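Local coordinates for protein Dhd127_b (Synthetic construct, PDB 6DLM) that pairs with a designed partner chain, Dhd127_a, to form a computationally designed coiled-coil heterodimer, to which it supplies a hairpin of two long helices, at residues 31-34 / 35-39; 48-51 / 52-56; 15-18 / 19-22; 62-65 / 66-70; 23-26 / 27-31. All blocks are in the same frame, centred on the assembly; numbering follows the deposited sequence.

Overall arrangement
From the N terminus, helix 7-37 carries contact 3 (15-18/19-22), contact 5 (23-26/27-31) and contact 1 (31-34/35-39) in series; contact 5 adjoins contact 3 and shares E31 with contact 1. After the turn, helix 44-75 carries contact 2 (48-51/52-56) and contact 4 (62-65/66-70). Each contact lies within one helical stretch, so none closes a loop and none nests or crosses. The two helices are tied pairwise: contact 2 touches contact 1 through L49, contact 5 through S53 and contact 3 through I56 on L21, while contact 4 meets contact 3 around Q63 and N67. Contacts 1 and 4 lie farthest apart, about 32 Å between centres.

Contact 1: 31-34 / 35-39; sequences ELLE and ILKRR
The carbonyl O of E31 receives the backbone N-H of I35 at 2.9 Å from O to N, with a nearly straight angle of 165° at the hydrogen. L36 N to L32 O and K37 N to L33 O repeat this i to i+4 bond, evidence of regular alpha helix up to its last turn. Next to the first bond the side chains of E31 and I35 run alongside each other: I35 CD1 lies 3.7 Å from E31 CG, so the methyl rests on the aliphatic part of the glutamate. I35 has CG1 beside its own backbone N (chi1 -67°), which carries CG1 to 3.2 Å from E31 O. An alanine here removes CG1, CG2 and CD1 and would probably leave E31 CG without one of its apolar neighbours and open a gap against V46. L32 and L36 are also side by side, CD1 to CD1 at 4.1 Å, whereas K37 slants across L33, its CD 4.0 Å from L33 CG. R39 is the first residue past the helix to leave helical backbone angles, with positive phi. E31 pairs with R45 of helix 44-75, on which I35 and L32 also pack through V46; L36 faces L36 of the Dhd127_a chain, and K37 bridges to E50 of that chain.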
# COMPACT_ATOMS: atom_id res chain seq x y z
N GLU B 31 12.99 2.39 3.33
CA GLU B 31 14.43 2.49 3.12
C GLU B 31 14.74 3.76 2.32
O GLU B 31 15.64 4.51 2.67
CB GLU B 31 15.00 1.27 2.39
CG GLU B 31 16.49 1.40 2.06
CD GLU B 31 17.04 0.24 1.24
OE1 GLU B 31 16.37 -0.79 1.13
OE2 GLU B 31 18.15 0.35 0.71
N LEU B 32 13.93 4.03 1.30
CA LEU B 32 14.13 5.21 0.49
C LEU B 32 14.02 6.48 1.33
O LEU B 32 14.87 7.35 1.25
CB LEU B 32 13.08 5.21 -0.62
CG LEU B 32 12.97 6.40 -1.56
CD1 LEU B 32 14.28 6.66 -2.26
CD2 LEU B 32 11.87 6.18 -2.59
N LEU B 33 12.99 6.57 2.16
CA LEU B 33 12.83 7.73 3.03
C LEU B 33 13.97 7.88 4.05
O LEU B 33 14.45 8.97 4.28
CB LEU B 33 11.50 7.66 3.74
CG LEU B 33 11.26 8.74 4.79
CD1 LEU B 33 11.34 10.13 4.19
CD2 LEU B 33 9.91 8.50 5.44
N GLU B 34 14.37 6.78 4.67
CA GLU B 34 15.47 6.84 5.63
C GLU B 34 16.79 7.29 4.97
O GLU B 34 17.54 8.06 5.54
CB GLU B 34 15.62 5.51 6.37
CG GLU B 34 14.46 5.29 7.32
CD GLU B 34 14.68 4.18 8.33
OE1 GLU B 34 15.30 3.17 8.00
OE2 GLU B 34 14.21 4.33 9.47
N ILE B 35 17.06 6.80 3.77
CA ILE B 35 18.23 7.23 3.04
C ILE B 35 18.16 8.72 2.67
O ILE B 35 19.13 9.43 2.83
CB ILE B 35 18.40 6.41 1.75
CG1 ILE B 35 18.73 4.96 2.09
CG2 ILE B 35 19.47 7.01 0.87
CD1 ILE B 35 18.77 4.06 0.88
N LEU B 36 17.00 9.17 2.20
CA LEU B 36 16.81 10.57 1.81
C LEU B 36 17.02 11.54 2.97
O LEU B 36 17.64 12.58 2.79
CB LEU B 36 15.41 10.78 1.23
CG LEU B 36 15.20 10.26 -0.20
CD1 LEU B 36 13.75 10.40 -0.60
CD2 LEU B 36 16.08 11.02 -1.17
N LYS B 37 16.55 11.21 4.17
CA LYS B 37 16.77 12.05 5.34
C LYS B 37 18.27 12.26 5.66
O LYS B 37 18.61 13.29 6.22
CB LYS B 37 16.05 11.47 6.55
CG LYS B 37 14.56 11.42 6.36
CD LYS B 37 13.95 10.33 7.22
CE LYS B 37 13.32 10.89 8.48
NZ LYS B 37 11.89 11.23 8.25
N ARG B 38 19.07 11.27 5.34
CA ARG B 38 20.49 11.39 5.54
C ARG B 38 21.27 12.12 4.40
O ARG B 38 22.48 12.19 4.53
CB ARG B 38 21.08 10.01 5.84
CG ARG B 38 20.57 9.42 7.14
CD ARG B 38 20.80 7.93 7.19
NE ARG B 38 22.14 7.59 6.72
CZ ARG B 38 22.45 6.46 6.11
NH1 ARG B 38 21.52 5.55 5.89
NH2 ARG B 38 23.69 6.25 5.71
N ARG B 39 20.63 12.63 3.33
CA ARG B 39 21.30 13.36 2.25
C ARG B 39 22.43 12.62 1.61
O ARG B 39 23.57 13.06 1.66
CB ARG B 39 21.78 14.74 2.73
CG ARG B 39 20.75 15.51 3.53
CD ARG B 39 19.50 15.80 2.71
NE ARG B 39 18.79 16.94 3.28
CZ ARG B 39 17.92 16.85 4.27
NH1 ARG B 39 17.64 15.67 4.80
NH2 ARG B 39 17.33 17.94 4.74

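Contact 2: 48-51 / 52-56; sequences ELVR and RSKEI
R52 and E48 cross with the guanidinium plane standing 84° from that of the carboxylate, and R52 NE lies 2.7 Å from E48 OE1, on the anti side of that oxygen. R51 comes to the same carboxylate from another direction, side-on: R51 NE reaches E48 OE2 and R51 NH2 reaches E48 OE1, each at 3.0 Å, with both oxygens met on their syn sides. E48 OE1 is therefore gripped by two arginines, and the two guanidinium planes, 71° apart, use different sides of the one oxygen. Shared negative charge probably offsets the closeness of the two cations. With CG anti to its backbone N and a bend at chi2, E48 turns its carboxylate along the helix toward R52, whose own chain runs extended from CG to NE.

At the far edge of R51, NH1 gives a weak bond to E55 OE2 at 3.0 Å, part of a salt bridge, the two planes 83° apart. Water 1 accepts from R51 NH2 and donates to E55 OE1, giving this pair a second link. On the helix face turned to helix 7-37, S53 OG sits beside its own backbone N and lies 2.8 Å from L49 O, which also accepts S53 N from the opposite face of its carbonyl plane. S53 OG further pairs with Q29 of helix 7-37, while K54 bridges to E30 of the Dhd127_a chain. E48, R51, R52 and E55, at i to i+3 and i to i+4 spacings, form a salt-bridge network of the sort found along the polar flank of coiled-coil helices.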
# COMPACT_ATOMS: atom_id res chain seq x y z
N GLU B 48 17.17 3.04 -7.72
CA GLU B 48 16.79 1.64 -7.83
C GLU B 48 15.54 1.32 -6.98
O GLU B 48 14.70 0.56 -7.41
CB GLU B 48 17.95 0.72 -7.47
CG GLU B 48 17.59 -0.75 -7.36
CD GLU B 48 17.10 -1.36 -8.66
OE1 GLU B 48 16.62 -2.51 -8.62
OE2 GLU B 48 17.20 -0.70 -9.71
N LEU B 49 15.46 1.89 -5.78
CA LEU B 49 14.28 1.69 -4.93
C LEU B 49 13.02 2.25 -5.60
O LEU B 49 11.95 1.67 -5.49
CB LEU B 49 14.47 2.33 -3.55
CG LEU B 49 15.55 1.68 -2.70
CD1 LEU B 49 15.89 2.55 -1.51
CD2 LEU B 49 15.13 0.28 -2.28
N VAL B 50 13.15 3.39 -6.25
CA VAL B 50 12.03 3.95 -6.98
C VAL B 50 11.61 3.01 -8.11
O VAL B 50 10.44 2.73 -8.26
CB VAL B 50 12.37 5.32 -7.58
CG1 VAL B 50 11.33 5.72 -8.61
CG2 VAL B 50 12.50 6.36 -6.50
N ARG B 51 12.57 2.49 -8.87
CA ARG B 51 12.25 1.58 -9.96
C ARG B 51 11.55 0.32 -9.44
O ARG B 51 10.54 -0.09 -9.98
CB ARG B 51 13.53 1.17 -10.69
CG ARG B 51 13.30 0.42 -11.99
CD ARG B 51 14.57 -0.27 -12.48
NE ARG B 51 14.94 -1.37 -11.60
CZ ARG B 51 14.31 -2.53 -11.56
NH1 ARG B 51 13.29 -2.76 -12.36
NH2 ARG B 51 14.71 -3.48 -10.73
N ARG B 52 12.07 -0.28 -8.38
CA ARG B 52 11.41 -1.43 -7.79
C ARG B 52 10.02 -1.07 -7.25
O ARG B 52 9.08 -1.82 -7.41
CB ARG B 52 12.25 -2.02 -6.67
CG ARG B 52 13.65 -2.44 -7.08
CD ARG B 52 14.38 -3.10 -5.92
NE ARG B 52 15.75 -3.45 -6.28
CZ ARG B 52 16.62 -4.03 -5.47
NH1 ARG B 52 16.27 -4.32 -4.23
NH2 ARG B 52 17.83 -4.31 -5.90
N SER B 53 9.89 0.10 -6.64
CA SER B 53 8.60 0.50 -6.12
C SER B 53 7.56 0.57 -7.25
O SER B 53 6.45 0.11 -7.07
CB SER B 53 8.68 1.85 -5.42
OG SER B 53 9.44 1.75 -4.24
N LYS B 54 7.94 1.10 -8.40
CA LYS B 54 7.02 1.16 -9.51
C LYS B 54 6.59 -0.26 -9.94
O LYS B 54 5.42 -0.48 -10.21
CB LYS B 54 7.64 1.89 -10.69
CG LYS B 54 7.79 3.39 -10.50
CD LYS B 54 8.41 4.02 -11.73
CE LYS B 54 8.67 5.51 -11.57
NZ LYS B 54 9.77 5.97 -12.47
N GLU B 55 7.52 -1.21 -10.00
CA GLU B 55 7.17 -2.58 -10.37
C GLU B 55 6.21 -3.21 -9.37
O GLU B 55 5.22 -3.82 -9.75
CB GLU B 55 8.40 -3.48 -10.37
CG GLU B 55 9.37 -3.31 -11.52
CD GLU B 55 10.50 -4.33 -11.44
OE1 GLU B 55 10.88 -4.72 -10.31
OE2 GLU B 55 11.01 -4.74 -12.50
N ILE B 56 6.54 -3.10 -8.10
CA ILE B 56 5.68 -3.66 -7.07
C ILE B 56 4.29 -3.00 -7.06
O ILE B 56 3.29 -3.69 -7.02
CB ILE B 56 6.32 -3.54 -5.68
CG1 ILE B 56 7.70 -4.20 -5.68
CG2 ILE B 56 5.43 -4.18 -4.64
CD1 ILE B 56 8.43 -4.07 -4.37
O HOH W 1 13.48 -6.11 -11.04

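Contact 3: 15-18 / 19-22; sequences QEHL and LRLI
R20 sets its CG beside the backbone N (chi1 -76°) and bends at chi3 (-71°), folding the guanidinium back over the preceding turn. One face of this flat group then lies on the backbone: E16 O stands 3.7 Å above the plane, over its centre, and H17 N above the same face but nearer the rim. R20 NH2 comes within 3.5 Å of H17 CA, and R20 NH1 lies 4.0 Å from E16 CB. These are contacts against a face rather than hydrogen bonds, since the N-H bonds of a guanidinium run within its plane. E16 O is instead engaged by the backbone N of R20, at 3.0 Å.

The carboxylate of E16 leaves R20 aside. Its OE2 is 5.2 Å from R20 NH1, and E16 OE1 forms a salt bridge with R71 of the Dhd127_a chain; the E16 chain, bent at chi2, passes obliquely by L19, with OE2 4.2 Å from L19 CD1. At the H17 imidazole, R20 NH2 lies off the edge of the ring, near its plane.

On the buried side, L18 and I22 slant past each other, L18 CG being 4.1 Å from I22 CD1. In the same turn the backbone N of I22 bonds L18 O at 2.9 Å, in the carbonyl plane. The two faces of this part of helix 7-37 have different covers. H17 touches Q63, L18 touches N67 and L21 touches I56 on helix 44-75, while L19 packs on R64 and I22 on L18 of the Dhd127_a chain.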
# COMPACT_ATOMS: atom_id res chain seq x y z
N GLN B 15 -6.17 -11.70 -0.08
CA GLN B 15 -5.95 -10.40 0.57
C GLN B 15 -4.67 -10.41 1.40
O GLN B 15 -3.90 -9.47 1.34
CB GLN B 15 -7.12 -10.06 1.49
CG GLN B 15 -8.37 -9.61 0.77
CD GLN B 15 -8.27 -8.18 0.29
OE1 GLN B 15 -8.13 -7.92 -0.89
NE2 GLN B 15 -8.30 -7.25 1.23
N GLU B 16 -4.44 -11.47 2.17
CA GLU B 16 -3.22 -11.57 2.97
C GLU B 16 -1.97 -11.59 2.08
O GLU B 16 -0.99 -10.96 2.41
CB GLU B 16 -3.26 -12.80 3.87
CG GLU B 16 -4.50 -12.87 4.74
CD GLU B 16 -4.31 -12.22 6.09
OE1 GLU B 16 -4.99 -12.64 7.04
OE2 GLU B 16 -3.47 -11.31 6.20
N HIS B 17 -2.05 -12.30 0.97
CA HIS B 17 -0.94 -12.30 0.04
C HIS B 17 -0.71 -10.87 -0.48
O HIS B 17 0.43 -10.42 -0.55
CB HIS B 17 -1.24 -13.22 -1.14
CG HIS B 17 -0.16 -13.25 -2.17
ND1 HIS B 17 0.95 -14.06 -2.06
CD2 HIS B 17 -0.03 -12.60 -3.34
CE1 HIS B 17 1.72 -13.89 -3.11
NE2 HIS B 17 1.15 -13.01 -3.91
N LEU B 18 -1.79 -10.17 -0.80
CA LEU B 18 -1.69 -8.79 -1.26
C LEU B 18 -1.08 -7.89 -0.18
O LEU B 18 -0.23 -7.07 -0.49
CB LEU B 18 -3.06 -8.27 -1.69
CG LEU B 18 -3.15 -6.84 -2.20
CD1 LEU B 18 -2.19 -6.59 -3.34
CD2 LEU B 18 -4.56 -6.51 -2.64
N LEU B 19 -1.49 -8.07 1.07
CA LEU B 19 -0.93 -7.29 2.16
C LEU B 19 0.59 -7.53 2.29
O LEU B 19 1.33 -6.60 2.55
CB LEU B 19 -1.63 -7.59 3.48
CG LEU B 19 -3.06 -7.06 3.62
CD1 LEU B 19 -3.56 -7.30 5.03
CD2 LEU B 19 -3.13 -5.58 3.28
N ARG B 20 1.04 -8.76 2.10
CA ARG B 20 2.47 -9.02 2.16
C ARG B 20 3.21 -8.24 1.06
O ARG B 20 4.26 -7.67 1.33
CB ARG B 20 2.75 -10.51 2.08
CG ARG B 20 2.46 -11.23 3.38
CD ARG B 20 2.95 -12.66 3.40
NE ARG B 20 2.17 -13.53 2.54
CZ ARG B 20 1.03 -14.10 2.90
NH1 ARG B 20 0.53 -13.89 4.10
NH2 ARG B 20 0.38 -14.88 2.05
N LEU B 21 2.67 -8.21 -0.15
CA LEU B 21 3.28 -7.41 -1.21
C LEU B 21 3.26 -5.91 -0.86
O LEU B 21 4.22 -5.21 -1.09
CB LEU B 21 2.60 -7.66 -2.55
CG LEU B 21 3.31 -7.13 -3.79
CD1 LEU B 21 4.72 -7.67 -3.91
CD2 LEU B 21 2.51 -7.50 -5.03
N ILE B 22 2.15 -5.44 -0.31
CA ILE B 22 2.04 -4.05 0.10
C ILE B 22 3.07 -3.72 1.19
O ILE B 22 3.70 -2.68 1.14
CB ILE B 22 0.62 -3.75 0.62
CG1 ILE B 22 -0.35 -3.72 -0.56
CG2 ILE B 22 0.59 -2.43 1.36
CD1 ILE B 22 -1.80 -3.54 -0.16

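Contact 4: 62-65 / 66-70; sequences RQSD and RNVRL
R66 lays its guanidinium alongside Q63, both side chains pointing the same way, with the amide and guanidinium planes only 29° apart. R66 NH2 reaches 3.9 Å from Q63 CG, and Q63 CA lies over one face near the rim. Bends at chi2 and chi3 (-117° and -73°) curl the arginine so that NH1 also bonds N67 OD1 at 2.8 Å, in the guanidinium plane. Water 2 lies at that edge too, accepting from R66 NH1 at 3.1 Å and donating to Q63 OE1. A leucine in place of R66 would probably leave this water without its stronger donor, N67 OD1 without its bond from NH1, and Q63 CG without the guanidinium beside it. N67 follows, its backbone N bonded to Q63 O and its CG 3.3 Å from that same oxygen. V68 sets CG2 beside its own backbone N, 3.2 Å from S64 O. R69 doubles back so that D65 O lies 3.7 Å above one face of its guanidinium, while the D65 carboxylate pairs instead with R61. Q63 and R62 both bond E59. Toward helix 7-37, N67 bonds S14 and packs on L18, and Q63 touches H17; V68 and S64 face the Dhd127_a chain, on Q16 and V19.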
# COMPACT_ATOMS: atom_id res chain seq x y z
N ARG B 62 -2.81 -4.49 -9.97
CA ARG B 62 -3.47 -5.59 -10.67
C ARG B 62 -4.13 -6.58 -9.70
O ARG B 62 -5.26 -6.97 -9.91
CB ARG B 62 -2.48 -6.34 -11.56
CG ARG B 62 -3.10 -7.51 -12.29
CD ARG B 62 -2.06 -8.32 -13.05
NE ARG B 62 -1.28 -9.17 -12.17
CZ ARG B 62 -1.73 -10.33 -11.69
NH1 ARG B 62 -2.93 -10.75 -12.01
NH2 ARG B 62 -0.97 -11.05 -10.88
N GLN B 63 -3.42 -6.99 -8.65
CA GLN B 63 -4.01 -7.92 -7.68
C GLN B 63 -5.21 -7.33 -6.94
O GLN B 63 -6.22 -8.00 -6.78
CB GLN B 63 -2.98 -8.37 -6.66
CG GLN B 63 -1.93 -9.29 -7.25
CD GLN B 63 -1.01 -9.89 -6.21
OE1 GLN B 63 -1.33 -9.96 -5.04
NE2 GLN B 63 0.16 -10.32 -6.65
N SER B 64 -5.09 -6.09 -6.50
CA SER B 64 -6.18 -5.43 -5.80
C SER B 64 -7.43 -5.31 -6.68
O SER B 64 -8.51 -5.62 -6.23
CB SER B 64 -5.74 -4.04 -5.37
OG SER B 64 -6.80 -3.32 -4.80
N ASP B 65 -7.25 -4.93 -7.93
CA ASP B 65 -8.38 -4.82 -8.84
C ASP B 65 -9.09 -6.17 -8.97
O ASP B 65 -10.31 -6.24 -8.94
CB ASP B 65 -7.91 -4.39 -10.23
CG ASP B 65 -7.60 -2.90 -10.32
OD1 ASP B 65 -7.82 -2.18 -9.34
OD2 ASP B 65 -7.15 -2.46 -11.39
N ARG B 66 -8.31 -7.24 -9.08
CA ARG B 66 -8.88 -8.58 -9.17
C ARG B 66 -9.63 -8.97 -7.90
O ARG B 66 -10.72 -9.50 -7.96
CB ARG B 66 -7.78 -9.58 -9.47
CG ARG B 66 -8.24 -11.02 -9.47
CD ARG B 66 -7.54 -11.81 -8.38
NE ARG B 66 -6.15 -12.07 -8.70
CZ ARG B 66 -5.15 -12.04 -7.82
NH1 ARG B 66 -5.35 -11.57 -6.60
NH2 ARG B 66 -3.96 -12.47 -8.17
N ASN B 67 -9.03 -8.70 -6.74
CA ASN B 67 -9.67 -9.00 -5.46
C ASN B 67 -10.97 -8.21 -5.28
O ASN B 67 -11.94 -8.73 -4.76
CB ASN B 67 -8.73 -8.72 -4.30
CG ASN B 67 -7.55 -9.67 -4.29
OD1 ASN B 67 -7.51 -10.63 -5.03
ND2 ASN B 67 -6.58 -9.39 -3.44
N VAL B 68 -10.97 -6.96 -5.70
CA VAL B 68 -12.17 -6.14 -5.63
C VAL B 68 -13.28 -6.74 -6.51
O VAL B 68 -14.42 -6.78 -6.09
CB VAL B 68 -11.88 -4.70 -6.05
CG1 VAL B 68 -13.17 -3.93 -6.24
CG2 VAL B 68 -11.00 -4.05 -5.00
N ARG B 69 -12.93 -7.23 -7.69
CA ARG B 69 -13.93 -7.85 -8.54
C ARG B 69 -14.54 -9.07 -7.83
O ARG B 69 -15.74 -9.23 -7.81
CB ARG B 69 -13.31 -8.32 -9.86
CG ARG B 69 -12.87 -7.22 -10.79
CD ARG B 69 -12.65 -7.73 -12.20
NE ARG B 69 -11.50 -8.62 -12.29
CZ ARG B 69 -10.26 -8.21 -12.53
NH1 ARG B 69 -10.01 -6.93 -12.71
NH2 ARG B 69 -9.28 -9.09 -12.59
N LEU B 70 -13.69 -9.90 -7.24
CA LEU B 70 -14.15 -11.07 -6.50
C LEU B 70 -15.00 -10.68 -5.29
O LEU B 70 -16.02 -11.30 -5.04
CB LEU B 70 -12.98 -11.93 -6.06
CG LEU B 70 -12.13 -12.44 -7.22
CD1 LEU B 70 -10.96 -13.27 -6.71
CD2 LEU B 70 -12.98 -13.25 -8.19
O HOH W 2 -3.72 -11.00 -4.02

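Contact 5: 23-26 / 27-31; sequences EELL and ETQKE
T28 and E24, one turn apart on helix 7-37 of the designed coiled-coil heterodimer, make the side-chain-to-backbone bond common for threonine within an alpha helix: T28 OG1 donates to E24 O at 2.9 Å. That oxygen also takes T28 N, at 3.0 Å, so two donors grip it. Beside it, L25 and Q29 run in the same direction, L25 CD1 lying 4.0 Å from Q29 CG. Q29 CG, beside its own backbone N (chi1 -73°), comes 3.4 Å from L25 O, and the bend at chi2 turns the amide away from this turn. Backbone bonds hold the frame: Q29 N to L25 O, and K30 N to L26 O at 2.7 Å.

Farther out, the Q29 amide NE2 bonds S53 of helix 44-75 and S29 of the Dhd127_a chain, a polar link joining both helices of this chain to the Dhd127_a chain. L25 packs on S53 and I60 and T28 on L49, whereas L26 meets L22 of the Dhd127_a chain and E23 bridges to R64 of that chain. The torsion of T28 (chi1 -58°) sets OG1 beside its own backbone N, and from there OG1 and T28 N approach E24 O from opposite faces of the carbonyl plane, OG1 tilted 32° from it.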
# COMPACT_ATOMS: atom_id res chain seq x y z
N GLU B 23 3.23 -4.60 2.16
CA GLU B 23 4.24 -4.38 3.19
C GLU B 23 5.66 -4.37 2.56
O GLU B 23 6.50 -3.60 2.98
CB GLU B 23 4.08 -5.35 4.35
CG GLU B 23 2.71 -5.20 4.98
CD GLU B 23 2.69 -5.46 6.47
OE1 GLU B 23 2.04 -4.69 7.20
OE2 GLU B 23 3.33 -6.44 6.91
N GLU B 24 5.88 -5.19 1.55
CA GLU B 24 7.16 -5.16 0.85
C GLU B 24 7.36 -3.78 0.21
O GLU B 24 8.45 -3.23 0.26
CB GLU B 24 7.22 -6.24 -0.23
CG GLU B 24 8.50 -6.22 -1.03
CD GLU B 24 8.67 -7.44 -1.93
OE1 GLU B 24 7.99 -8.45 -1.69
OE2 GLU B 24 9.48 -7.38 -2.87
N LEU B 25 6.31 -3.24 -0.39
CA LEU B 25 6.41 -1.90 -0.96
C LEU B 25 6.67 -0.85 0.12
O LEU B 25 7.49 0.03 -0.06
CB LEU B 25 5.15 -1.54 -1.74
CG LEU B 25 5.14 -0.11 -2.25
CD1 LEU B 25 6.39 0.16 -3.06
CD2 LEU B 25 3.89 0.16 -3.07
N LEU B 26 5.98 -0.95 1.25
CA LEU B 26 6.20 -0.01 2.33
C LEU B 26 7.65 -0.11 2.85
O LEU B 26 8.26 0.90 3.11
CB LEU B 26 5.20 -0.22 3.46
CG LEU B 26 3.77 0.20 3.10
CD1 LEU B 26 2.77 -0.16 4.19
CD2 LEU B 26 3.73 1.69 2.84
N GLU B 27 8.17 -1.31 2.99
CA GLU B 27 9.56 -1.47 3.44
C GLU B 27 10.55 -0.84 2.44
O GLU B 27 11.52 -0.22 2.84
CB GLU B 27 9.90 -2.94 3.67
CG GLU B 27 11.21 -3.14 4.41
CD GLU B 27 11.42 -4.57 4.87
OE1 GLU B 27 11.75 -5.43 4.03
OE2 GLU B 27 11.29 -4.83 6.08
N THR B 28 10.30 -1.03 1.16
CA THR B 28 11.13 -0.43 0.13
C THR B 28 11.06 1.11 0.23
O THR B 28 12.06 1.77 0.19
CB THR B 28 10.63 -0.85 -1.25
OG1 THR B 28 10.66 -2.27 -1.35
CG2 THR B 28 11.48 -0.24 -2.32
N GLN B 29 9.86 1.63 0.38
CA GLN B 29 9.66 3.07 0.56
C GLN B 29 10.29 3.60 1.87
O GLN B 29 10.79 4.71 1.90
CB GLN B 29 8.19 3.42 0.43
CG GLN B 29 7.72 3.32 -1.00
CD GLN B 29 8.17 4.52 -1.83
OE1 GLN B 29 8.06 5.64 -1.39
NE2 GLN B 29 8.68 4.26 -3.02
N LYS B 30 10.20 2.84 2.95
CA LYS B 30 10.85 3.26 4.19
C LYS B 30 12.38 3.34 4.01
O LYS B 30 12.99 4.27 4.51
CB LYS B 30 10.48 2.31 5.32
CG LYS B 30 10.96 2.80 6.68
CD LYS B 30 10.49 4.21 6.98
CE LYS B 30 8.98 4.26 7.15
NZ LYS B 30 8.49 5.52 7.79
N GLU B 31 12.99 2.39 3.33
CA GLU B 31 14.43 2.49 3.12
C GLU B 31 14.74 3.76 2.32
O GLU B 31 15.64 4.51 2.67
CB GLU B 31 15.00 1.27 2.39
CG GLU B 31 16.49 1.40 2.06
CD GLU B 31 17.04 0.24 1.24
OE1 GLU B 31 16.37 -0.79 1.13
OE2 GLU B 31 18.15 0.35 0.71